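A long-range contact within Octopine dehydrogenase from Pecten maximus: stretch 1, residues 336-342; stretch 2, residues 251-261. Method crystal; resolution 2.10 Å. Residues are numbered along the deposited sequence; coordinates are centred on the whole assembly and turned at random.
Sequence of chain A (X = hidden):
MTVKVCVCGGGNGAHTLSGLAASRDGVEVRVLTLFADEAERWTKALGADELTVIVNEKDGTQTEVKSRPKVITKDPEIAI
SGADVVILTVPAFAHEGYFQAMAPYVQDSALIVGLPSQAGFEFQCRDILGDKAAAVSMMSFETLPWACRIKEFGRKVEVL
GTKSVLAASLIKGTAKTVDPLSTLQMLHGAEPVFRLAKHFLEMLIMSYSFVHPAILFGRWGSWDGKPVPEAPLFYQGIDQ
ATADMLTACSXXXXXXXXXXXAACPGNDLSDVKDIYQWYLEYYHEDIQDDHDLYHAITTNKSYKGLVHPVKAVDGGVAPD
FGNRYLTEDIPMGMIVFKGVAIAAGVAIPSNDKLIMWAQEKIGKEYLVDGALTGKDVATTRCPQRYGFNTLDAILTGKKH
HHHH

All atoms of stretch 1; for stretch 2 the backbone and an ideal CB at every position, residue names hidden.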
# COMPACT_ATOMS: atom_id res chain seq x y z
N VAL A 336 1.15 0.62 -12.92
CA VAL A 336 2.38 -0.14 -12.63
C VAL A 336 2.28 -1.59 -13.16
O VAL A 336 3.24 -2.11 -13.73
CB VAL A 336 2.75 -0.12 -11.12
CG1 VAL A 336 4.12 -0.76 -10.88
CG2 VAL A 336 2.73 1.30 -10.57
N PHE A 337 1.12 -2.21 -12.96
CA PHE A 337 0.83 -3.56 -13.46
C PHE A 337 0.89 -3.64 -15.00
O PHE A 337 1.37 -4.63 -15.55
CB PHE A 337 -0.53 -4.05 -12.93
CG PHE A 337 -0.96 -5.40 -13.47
CD1 PHE A 337 -0.30 -6.56 -13.08
CD2 PHE A 337 -2.04 -5.50 -14.34
CE1 PHE A 337 -0.70 -7.81 -13.57
CE2 PHE A 337 -2.45 -6.74 -14.84
CZ PHE A 337 -1.78 -7.90 -14.45
N LYS A 338 0.40 -2.59 -15.66
CA LYS A 338 0.41 -2.51 -17.13
C LYS A 338 1.84 -2.50 -17.70
O LYS A 338 2.11 -3.15 -18.72
CB LYS A 338 -0.39 -1.29 -17.61
CG LYS A 338 -0.40 -1.03 -19.13
CD LYS A 338 -1.13 -2.11 -19.92
CE LYS A 338 -1.17 -1.78 -21.41
NZ LYS A 338 -1.80 -2.86 -22.22
N GLY A 339 2.74 -1.78 -17.04
CA GLY A 339 4.16 -1.73 -17.43
C GLY A 339 4.86 -3.08 -17.40
O GLY A 339 5.67 -3.39 -18.29
N VAL A 340 4.55 -3.88 -16.39
CA VAL A 340 5.09 -5.24 -16.24
C VAL A 340 4.57 -6.16 -17.36
O VAL A 340 5.33 -6.96 -17.91
CB VAL A 340 4.77 -5.84 -14.84
CG1 VAL A 340 5.30 -7.27 -14.70
CG2 VAL A 340 5.34 -4.96 -13.73
N ALA A 341 3.29 -6.03 -17.69
CA ALA A 341 2.65 -6.82 -18.74
C ALA A 341 3.24 -6.57 -20.13
O ALA A 341 3.42 -7.51 -20.91
CB ALA A 341 1.14 -6.59 -18.75
N ILE A 342 3.55 -5.30 -20.43
CA ILE A 342 4.17 -4.90 -21.70
C ILE A 342 5.54 -5.56 -21.89
O ILE A 342 5.84 -6.07 -22.97
CB ILE A 342 4.26 -3.35 -21.84
CG1 ILE A 342 2.87 -2.73 -21.99
CG2 ILE A 342 5.14 -2.96 -23.04
CD1 ILE A 342 2.83 -1.21 -21.91
N UNK A 251 -8.17 -13.59 -13.98
CA UNK A 251 -7.57 -14.53 -14.93
C UNK A 251 -6.36 -13.93 -15.67
O UNK A 251 -5.40 -14.63 -15.97
CB UNK A 251 -8.62 -14.98 -15.94
N UNK A 252 -6.43 -12.62 -15.94
CA UNK A 252 -5.33 -11.90 -16.59
C UNK A 252 -4.08 -11.78 -15.69
O UNK A 252 -2.96 -11.77 -16.19
CB UNK A 252 -5.80 -10.50 -17.00
N UNK A 253 -4.30 -11.71 -14.37
CA UNK A 253 -3.20 -11.72 -13.40
C UNK A 253 -2.40 -13.03 -13.44
O UNK A 253 -1.17 -13.03 -13.28
CB UNK A 253 -3.75 -11.49 -11.99
N UNK A 254 -3.10 -14.15 -13.65
CA UNK A 254 -2.47 -15.47 -13.76
C UNK A 254 -1.65 -15.65 -15.03
O UNK A 254 -0.58 -16.26 -15.00
CB UNK A 254 -3.54 -16.56 -13.70
N UNK A 255 -2.16 -15.12 -16.15
CA UNK A 255 -1.46 -15.16 -17.44
C UNK A 255 -0.08 -14.50 -17.39
O UNK A 255 0.88 -15.00 -17.98
CB UNK A 255 -2.31 -14.48 -18.51
N UNK A 256 0.01 -13.37 -16.67
CA UNK A 256 1.27 -12.62 -16.53
C UNK A 256 2.31 -13.39 -15.70
O UNK A 256 3.49 -13.44 -16.07
CB UNK A 256 1.00 -11.26 -15.88
N UNK A 257 1.86 -13.99 -14.60
CA UNK A 257 2.73 -14.75 -13.70
C UNK A 257 3.36 -15.98 -14.38
O UNK A 257 4.55 -16.26 -14.18
CB UNK A 257 1.93 -15.19 -12.47
N UNK A 258 2.56 -16.71 -15.16
CA UNK A 258 3.03 -17.90 -15.89
C UNK A 258 4.07 -17.59 -16.96
O UNK A 258 4.97 -18.40 -17.22
CB UNK A 258 1.84 -18.61 -16.54
N UNK A 259 3.95 -16.42 -17.59
CA UNK A 259 4.87 -15.99 -18.65
C UNK A 259 6.26 -15.63 -18.12
O UNK A 259 7.27 -15.87 -18.80
CB UNK A 259 4.28 -14.79 -19.39
N UNK A 260 6.31 -15.06 -16.92
CA UNK A 260 7.58 -14.68 -16.27
C UNK A 260 8.39 -15.91 -15.85
O UNK A 260 9.61 -15.94 -16.04
CB UNK A 260 7.31 -13.80 -15.05
N UNK A 261 7.71 -16.91 -15.30
CA UNK A 261 8.35 -18.15 -14.83
C UNK A 261 8.96 -18.97 -15.97
O UNK A 261 10.01 -19.61 -15.79
CB UNK A 261 7.33 -19.01 -14.08

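Both stretches are helical, their axes 10.6 Å apart at closest approach and their N-to-C directions 44° apart. The ideal CB atoms mark the face of stretch 2 that meets stretch 1. Along it stretch 1 offers the F337 ring, a methyl from A341 and the branched V340: apolar surface without a side-chain donor or acceptor.

Position 251 has phi/psi of -64/-34 and nothing of stretch 1 within 5.5 Å of its ideal CB. Stretch 1 sets no requirement there; the residue is N251.

At 252 the CA-to-CB bond runs sideways, and the ideal CB lies 5.4 Å from F337 CZ. A long side chain could leave the interface, whereas a small one would add little to it. The residue is E252, whose carboxylate oxygens are hydrogen-bonded elsewhere in the structure. Its closest approach is through the backbone: E252 O sits 4.4 Å from F337 CZ, at the ring edge near its plane.

Position 253 also points sideways, with its ideal CB 4.8 Å from F337 CZ. A small or medium apolar group, or a sulfur, could lie against the ring. C253, with chi1 at -76° (m), places SG 4.2 Å from F337 CZ; SG is 4.8 Å from the F337 ring centroid and 36° off the ring normal, an oblique sulfur-aromatic contact.

Positions 254 and 255 find nothing of stretch 1 within 5.5 Å of their ideal CB atoms, so the contact leaves them free. They are K254 and D255.

Position 256 points toward stretch 1. Its ideal CB is 4.5 Å from F337 CE1 and 5.5 Å from A341 CB, and its CA is 6.4 Å from the CA of A341. Such an approach favours a small to medium apolar residue: alanine would reach less far, and valine, isoleucine or leucine are plausible. V256 (chi1 177°, t) brings CG2 to 3.9 Å from F337 CZ and 4.4 Å from A341 CB, while its CG1 lies 4.5 Å from V340 CG1.

Positions 257, 258 and 259 have no neighbour from stretch 1 within 5.5 Å of the ideal CB; they hold A257, N258 and A259.

Position 260 points toward stretch 1, but its ideal CB also lacks a neighbour within 5.5 Å. Contact therefore needs reach: leucine, isoleucine or methionine would suit. I260 (chi1 m, chi2 t) extends CD1 to 4.4 Å from V340 CG1.

At 261 the ideal CB has nothing of stretch 1 within 5.5 Å, so the contact sets no preference; the residue is M261.

Stretch 2 (251-261) NECKDVANAIM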
# COMPACT_ATOMS: atom_id res chain seq x y z
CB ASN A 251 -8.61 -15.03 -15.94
CG ASN A 251 -9.55 -16.09 -15.35
OD1 ASN A 251 -9.29 -16.65 -14.28
ND2 ASN A 251 -10.63 -16.37 -16.07
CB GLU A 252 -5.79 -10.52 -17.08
CG GLU A 252 -6.61 -10.58 -18.38
CD GLU A 252 -7.29 -9.26 -18.75
OE1 GLU A 252 -7.03 -8.23 -18.11
OE2 GLU A 252 -8.10 -9.27 -19.70
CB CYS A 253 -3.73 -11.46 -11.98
SG CYS A 253 -4.17 -9.73 -11.59
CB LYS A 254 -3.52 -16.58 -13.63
CG LYS A 254 -3.94 -16.88 -12.19
CD LYS A 254 -5.30 -17.55 -12.09
CE LYS A 254 -5.26 -19.06 -12.36
NZ LYS A 254 -5.41 -19.38 -13.81
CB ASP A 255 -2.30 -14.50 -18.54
CG ASP A 255 -3.54 -15.31 -18.91
OD1 ASP A 255 -3.56 -16.55 -18.72
OD2 ASP A 255 -4.51 -14.70 -19.42
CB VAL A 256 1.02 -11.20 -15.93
CG1 VAL A 256 2.33 -10.44 -15.72
CG2 VAL A 256 0.09 -10.39 -16.84
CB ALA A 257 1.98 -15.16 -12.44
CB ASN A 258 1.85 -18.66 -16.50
CG ASN A 258 1.05 -19.45 -15.47
OD1 ASN A 258 1.57 -19.88 -14.45
ND2 ASN A 258 -0.24 -19.65 -15.76
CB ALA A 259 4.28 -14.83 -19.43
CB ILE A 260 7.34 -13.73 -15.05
CG1 ILE A 260 6.69 -12.42 -15.51
CG2 ILE A 260 8.66 -13.44 -14.31
CD1 ILE A 260 6.06 -11.59 -14.39
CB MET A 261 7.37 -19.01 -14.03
CG MET A 261 7.07 -18.49 -12.62
SD MET A 261 6.16 -19.66 -11.58
CE MET A 261 4.50 -19.52 -12.26
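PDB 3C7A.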